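Tail spike protein (Acinetobacter phage vB_AbaP_AS12, PDB 6EU4) probably binds the surface polysaccharide of its Acinetobacter host as a trimeric tailspike and cleaves it during adsorption of the phage. Local coordinates at residues A[87-101]-A[112-126]. Sequence-based numbering, arbitrary orientation.
Sequences NTVSPEHAGAKLNTP and VLISGCKVRLNGLYH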
loop_
_atom_site.group_PDB
_atom_site.type_symbol
_atom_site.label_atom_id
_atom_site.label_comp_id
_atom_site.label_asym_id
_atom_site.label_seq_id
_atom_site.Cartn_x
_atom_site.Cartn_y
_atom_site.Cartn_z
ATOM N N ASN A 87 -30.308 21.802 14.260
ATOM C CA ASN A 87 -29.060 22.547 14.419
ATOM C C ASN A 87 -28.337 22.746 13.093
ATOM O O ASN A 87 -27.109 22.660 13.015
ATOM C CB ASN A 87 -28.126 21.853 15.414
ATOM C CG ASN A 87 -26.992 22.764 15.890
ATOM O OD1 ASN A 87 -27.179 23.965 16.077
ATOM N ND2 ASN A 87 -25.813 22.191 16.071
ATOM N N THR A 88 -29.101 23.030 12.042
ATOM C CA THR A 88 -28.542 23.256 10.713
ATOM C C THR A 88 -29.056 24.571 10.151
ATOM O O THR A 88 -30.260 24.829 10.196
ATOM C CB THR A 88 -28.923 22.116 9.788
ATOM O OG1 THR A 88 -28.484 20.886 10.365
ATOM C CG2 THR A 88 -28.277 22.303 8.421
ATOM N N VAL A 89 -28.153 25.396 9.612
ATOM C CA VAL A 89 -28.520 26.665 8.987
ATOM C C VAL A 89 -27.721 26.834 7.702
ATOM O O VAL A 89 -26.777 26.092 7.418
ATOM C CB VAL A 89 -28.269 27.898 9.891
ATOM C CG1 VAL A 89 -29.090 27.824 11.172
ATOM C CG2 VAL A 89 -26.788 28.041 10.180
ATOM N N SER A 90 -28.092 27.865 6.946
ATOM C CA SER A 90 -27.423 28.289 5.730
ATOM C C SER A 90 -27.002 29.753 5.862
ATOM O O SER A 90 -27.609 30.500 6.628
ATOM C CB SER A 90 -28.351 28.128 4.523
ATOM O OG SER A 90 -28.753 26.771 4.369
ATOM N N PRO A 91 -25.974 30.192 5.138
ATOM C CA PRO A 91 -25.600 31.616 5.201
ATOM C C PRO A 91 -26.762 32.565 4.920
ATOM O O PRO A 91 -26.786 33.682 5.453
ATOM C CB PRO A 91 -24.495 31.724 4.141
ATOM C CG PRO A 91 -23.898 30.361 4.104
ATOM C CD PRO A 91 -25.042 29.417 4.303
ATOM N N GLU A 92 -27.726 32.135 4.101
ATOM C CA GLU A 92 -28.935 32.914 3.837
ATOM C C GLU A 92 -29.657 33.314 5.118
ATOM O O GLU A 92 -30.261 34.390 5.176
ATOM C CB GLU A 92 -29.915 32.115 2.951
ATOM C CG GLU A 92 -29.437 31.745 1.575
ATOM C CD GLU A 92 -28.682 30.408 1.558
ATOM O OE1 GLU A 92 -27.536 30.370 2.034
ATOM O OE2 GLU A 92 -29.242 29.407 1.068
ATOM N N HIS A 93 -29.630 32.456 6.146
ATOM C CA HIS A 93 -30.343 32.750 7.388
ATOM C C HIS A 93 -29.744 33.935 8.129
ATOM O O HIS A 93 -30.418 34.523 8.984
ATOM C CB HIS A 93 -30.355 31.519 8.295
ATOM C CG HIS A 93 -31.224 30.412 7.782
ATOM N ND1 HIS A 93 -30.717 29.251 7.239
ATOM C CD2 HIS A 93 -32.572 30.307 7.706
ATOM C CE1 HIS A 93 -31.717 28.471 6.866
ATOM N NE2 HIS A 93 -32.854 29.092 7.133
ATOM N N ALA A 94 -28.506 34.295 7.817
ATOM C CA ALA A 94 -27.838 35.437 8.421
ATOM C C ALA A 94 -27.754 36.617 7.463
ATOM O O ALA A 94 -27.134 37.633 7.799
ATOM C CB ALA A 94 -26.438 35.032 8.886
ATOM N N GLY A 95 -28.363 36.517 6.283
ATOM C CA GLY A 95 -28.396 37.620 5.338
ATOM C C GLY A 95 -27.503 37.483 4.121
ATOM O O GLY A 95 -27.323 38.476 3.393
ATOM N N ALA A 96 -26.930 36.308 3.877
ATOM C CA ALA A 96 -26.190 36.089 2.645
ATOM C C ALA A 96 -27.153 36.091 1.468
ATOM O O ALA A 96 -28.358 35.897 1.624
ATOM C CB ALA A 96 -25.438 34.758 2.676
ATOM N N LYS A 97 -26.611 36.307 0.279
ATOM C CA LYS A 97 -27.376 36.143 -0.954
ATOM C C LYS A 97 -26.708 35.094 -1.829
ATOM O O LYS A 97 -25.478 34.980 -1.863
ATOM C CB LYS A 97 -27.519 37.473 -1.718
ATOM C CG LYS A 97 -28.365 38.495 -0.968
ATOM C CD LYS A 97 -28.731 39.699 -1.830
ATOM C CE LYS A 97 -29.414 40.771 -1.000
ATOM N NZ LYS A 97 -29.827 41.927 -1.839
ATOM N N LEU A 98 -27.532 34.317 -2.524
ATOM C CA LEU A 98 -27.063 33.282 -3.429
ATOM C C LEU A 98 -26.860 33.812 -4.837
ATOM O O LEU A 98 -27.729 34.498 -5.380
ATOM C CB LEU A 98 -28.080 32.147 -3.488
ATOM C CG LEU A 98 -28.260 31.312 -2.231
ATOM C CD1 LEU A 98 -29.553 30.540 -2.328
ATOM C CD2 LEU A 98 -27.102 30.373 -2.099
ATOM N N ASN A 99 -25.735 33.430 -5.437
ATOM C CA ASN A 99 -25.471 33.644 -6.865
ATOM C C ASN A 99 -25.731 35.101 -7.264
ATOM O O ASN A 99 -26.382 35.398 -8.270
ATOM C CB ASN A 99 -26.311 32.681 -7.709
ATOM C CG ASN A 99 -26.231 31.241 -7.196
ATOM O OD1 ASN A 99 -25.149 30.721 -6.954
ATOM N ND2 ASN A 99 -27.388 30.607 -7.011
ATOM N N THR A 100 -25.200 36.021 -6.456
ATOM C CA THR A 100 -25.438 37.461 -6.604
ATOM C C THR A 100 -24.078 38.133 -6.487
ATOM O O THR A 100 -23.661 38.539 -5.390
ATOM C CB THR A 100 -26.424 37.974 -5.559
ATOM O OG1 THR A 100 -27.648 37.236 -5.650
ATOM C CG2 THR A 100 -26.725 39.482 -5.761
ATOM N N PRO A 101 -23.340 38.237 -7.594
ATOM C CA PRO A 101 -21.937 38.677 -7.510
ATOM C C PRO A 101 -21.749 40.075 -6.964
ATOM O O PRO A 101 -20.657 40.386 -6.482
ATOM C CB PRO A 101 -21.457 38.582 -8.965
ATOM C CG PRO A 101 -22.309 37.491 -9.547
ATOM C CD PRO A 101 -23.656 37.670 -8.917
ATOM N N VAL A 112 -22.482 32.455 10.444
ATOM C CA VAL A 112 -22.949 31.072 10.554
ATOM C C VAL A 112 -21.774 30.132 10.809
ATOM O O VAL A 112 -21.939 29.113 11.484
ATOM C CB VAL A 112 -23.775 30.614 9.332
ATOM C CG1 VAL A 112 -25.017 31.494 9.157
ATOM C CG2 VAL A 112 -22.956 30.567 8.071
ATOM N N LEU A 113 -20.575 30.466 10.326
ATOM C CA LEU A 113 -19.428 29.587 10.546
ATOM C C LEU A 113 -19.041 29.475 12.016
ATOM O O LEU A 113 -18.440 28.467 12.411
ATOM C CB LEU A 113 -18.219 30.066 9.741
ATOM C CG LEU A 113 -18.357 29.930 8.229
ATOM C CD1 LEU A 113 -17.071 30.342 7.541
ATOM C CD2 LEU A 113 -18.747 28.513 7.822
ATOM N N ILE A 114 -19.357 30.469 12.832
ATOM C CA ILE A 114 -19.020 30.408 14.255
ATOM C C ILE A 114 -20.263 30.247 15.128
ATOM O O ILE A 114 -20.198 30.464 16.333
ATOM C CB ILE A 114 -18.190 31.625 14.690
ATOM C CG1 ILE A 114 -18.979 32.926 14.494
ATOM C CG2 ILE A 114 -16.898 31.631 13.922
ATOM C CD1 ILE A 114 -18.298 34.154 15.106
ATOM N N SER A 115 -21.390 29.845 14.539
ATOM C CA SER A 115 -22.655 29.727 15.264
ATOM C C SER A 115 -22.772 28.433 16.063
ATOM O O SER A 115 -23.650 28.324 16.927
ATOM C CB SER A 115 -23.825 29.763 14.284
ATOM O OG SER A 115 -23.782 28.606 13.463
ATOM N N GLY A 116 -21.955 27.438 15.759
ATOM C CA GLY A 116 -22.146 26.118 16.321
ATOM C C GLY A 116 -23.131 25.250 15.569
ATOM O O GLY A 116 -23.294 24.071 15.926
ATOM N N CYS A 117 -23.802 25.785 14.548
ATOM C CA CYS A 117 -24.676 24.976 13.707
ATOM C C CYS A 117 -23.866 24.257 12.635
ATOM O O CYS A 117 -22.787 24.697 12.235
ATOM C CB CYS A 117 -25.735 25.843 13.024
ATOM S SG CYS A 117 -26.667 26.907 14.151
ATOM N N LYS A 118 -24.419 23.143 12.153
ATOM C CA LYS A 118 -24.023 22.633 10.849
ATOM C C LYS A 118 -24.382 23.680 9.803
ATOM O O LYS A 118 -25.463 24.270 9.847
ATOM C CB LYS A 118 -24.739 21.311 10.551
ATOM C CG LYS A 118 -24.411 20.737 9.181
ATOM C CD LYS A 118 -25.079 19.380 8.936
ATOM C CE LYS A 118 -24.690 18.841 7.570
ATOM N NZ LYS A 118 -25.304 17.502 7.333
ATOM N N VAL A 119 -23.466 23.931 8.878
ATOM C CA VAL A 119 -23.633 24.965 7.859
ATOM C C VAL A 119 -23.815 24.286 6.514
ATOM O O VAL A 119 -22.931 23.546 6.068
ATOM C CB VAL A 119 -22.433 25.914 7.809
ATOM C CG1 VAL A 119 -22.606 26.909 6.671
ATOM C CG2 VAL A 119 -22.301 26.656 9.116
ATOM N N ARG A 120 -24.937 24.575 5.856
ATOM C CA ARG A 120 -25.202 24.113 4.505
ATOM C C ARG A 120 -24.943 25.231 3.500
ATOM O O ARG A 120 -25.427 26.358 3.668
ATOM C CB ARG A 120 -26.641 23.618 4.383
ATOM C CG ARG A 120 -26.869 22.271 5.073
ATOM C CD ARG A 120 -26.394 21.083 4.211
ATOM N NE ARG A 120 -27.372 20.845 3.149
ATOM C CZ ARG A 120 -27.208 21.165 1.870
ATOM N NH1 ARG A 120 -26.063 21.703 1.431
ATOM N NH2 ARG A 120 -28.204 20.938 1.014
ATOM N N LEU A 121 -24.190 24.915 2.458
ATOM C CA LEU A 121 -23.924 25.844 1.365
ATOM C C LEU A 121 -24.785 25.464 0.167
ATOM O O LEU A 121 -24.741 24.324 -0.300
ATOM C CB LEU A 121 -22.440 25.820 0.994
ATOM C CG LEU A 121 -21.482 26.137 2.153
ATOM C CD1 LEU A 121 -20.020 26.119 1.684
ATOM C CD2 LEU A 121 -21.809 27.465 2.845
ATOM N N ASN A 122 -25.558 26.427 -0.340
ATOM C CA ASN A 122 -26.606 26.141 -1.313
ATOM C C ASN A 122 -26.418 26.858 -2.641
ATOM O O ASN A 122 -27.337 26.874 -3.468
ATOM C CB ASN A 122 -27.945 26.509 -0.700
ATOM C CG ASN A 122 -28.144 25.852 0.631
ATOM O OD1 ASN A 122 -27.827 24.668 0.793
ATOM N ND2 ASN A 122 -28.633 26.611 1.602
ATOM N N GLY A 123 -25.254 27.442 -2.860
ATOM C CA GLY A 123 -24.957 28.130 -4.097
ATOM C C GLY A 123 -23.628 28.826 -3.916
ATOM O O GLY A 123 -22.866 28.477 -3.015
ATOM N N LEU A 124 -23.362 29.809 -4.769
ATOM C CA LEU A 124 -22.125 30.574 -4.689
ATOM C C LEU A 124 -22.367 31.846 -3.892
ATOM O O LEU A 124 -23.333 32.588 -4.142
ATOM C CB LEU A 124 -21.594 30.926 -6.067
ATOM C CG LEU A 124 -21.249 29.709 -6.920
ATOM C CD1 LEU A 124 -20.959 30.153 -8.362
ATOM C CD2 LEU A 124 -20.091 28.916 -6.301
ATOM N N TYR A 125 -21.489 32.087 -2.939
ATOM C CA TYR A 125 -21.518 33.289 -2.123
ATOM C C TYR A 125 -20.243 34.071 -2.404
ATOM O O TYR A 125 -19.158 33.487 -2.456
ATOM C CB TYR A 125 -21.595 32.941 -0.650
ATOM C CG TYR A 125 -22.684 31.966 -0.286
ATOM C CD1 TYR A 125 -23.966 32.399 0.031
ATOM C CD2 TYR A 125 -22.426 30.605 -0.259
ATOM C CE1 TYR A 125 -24.967 31.489 0.383
ATOM C CE2 TYR A 125 -23.411 29.688 0.095
ATOM C CZ TYR A 125 -24.664 30.125 0.411
ATOM O OH TYR A 125 -25.624 29.198 0.745
ATOM N N HIS A 126 -20.374 35.383 -2.591
ATOM C CA HIS A 126 -19.231 36.243 -2.882
ATOM C C HIS A 126 -18.780 36.966 -1.619
ATOM O O HIS A 126 -19.601 37.381 -0.802
ATOM C CB HIS A 126 -19.579 37.250 -3.981
ATOM C CG HIS A 126 -19.763 36.600 -5.309
ATOM N ND1 HIS A 126 -20.860 35.816 -5.601
ATOM C CD2 HIS A 126 -18.972 36.577 -6.406
ATOM C CE1 HIS A 126 -20.739 35.351 -6.833
ATOM N NE2 HIS A 126 -19.604 35.800 -7.343
HETATM O O HOH W 1 -22.912 36.957 -2.140
HETATM O O HOH W 2 -23.371 35.375 -4.378
HETATM O O HOH W 3 -27.759 27.782 -6.039
#
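E92 bends at its second torsion (chi2 88°), and this turns its carboxylate to Y125 and N122. Y125 has CG anti to its carbonyl carbon (chi1 -51°), which lays one ring face against P91. There P91 CG makes a CH-pi contact, 4.1 Å from the centroid of the Y125 ring and offset toward its rim; it also touches L121 CD2. Y125 OH donates to E92 OE1 at 2.6 Å, from above the carboxylate plane. The same hydroxyl accepts from N122 N, so two bonds fix it. N122 ND2 gives a nearly straight bond to E92 OE2 on the syn side, 2.9 Å long. N122 ND2 also donates to S90 OG at 2.8 Å; both partners lie in its amide plane. S90 OG also bonds N86 OD1 of a neighbouring subunit.

Beyond this cluster, N99 pairs twice with L124: N99 N donates to L124 O, and L124 N to N99 OD1 at 3.0 Å. P101 CA lies over the centre of the H126 ring, a CH-pi contact. A water accepts from T100 N, and its O lies 2.8 Å from H126 ND1.

Strand 88-89 runs parallel to strand 118-121, linked by V89 N to K118 O and R120 N to V89 O, both 2.9 Å. Helix 106-113 lies between these two strands in the chain and packs I109 on P91 and Y125. On its other edge, strand 118-121 pairs with strand 138-141, while strand 124-127 pairs with strand 148-151, consistent with the start of a parallel beta-helix.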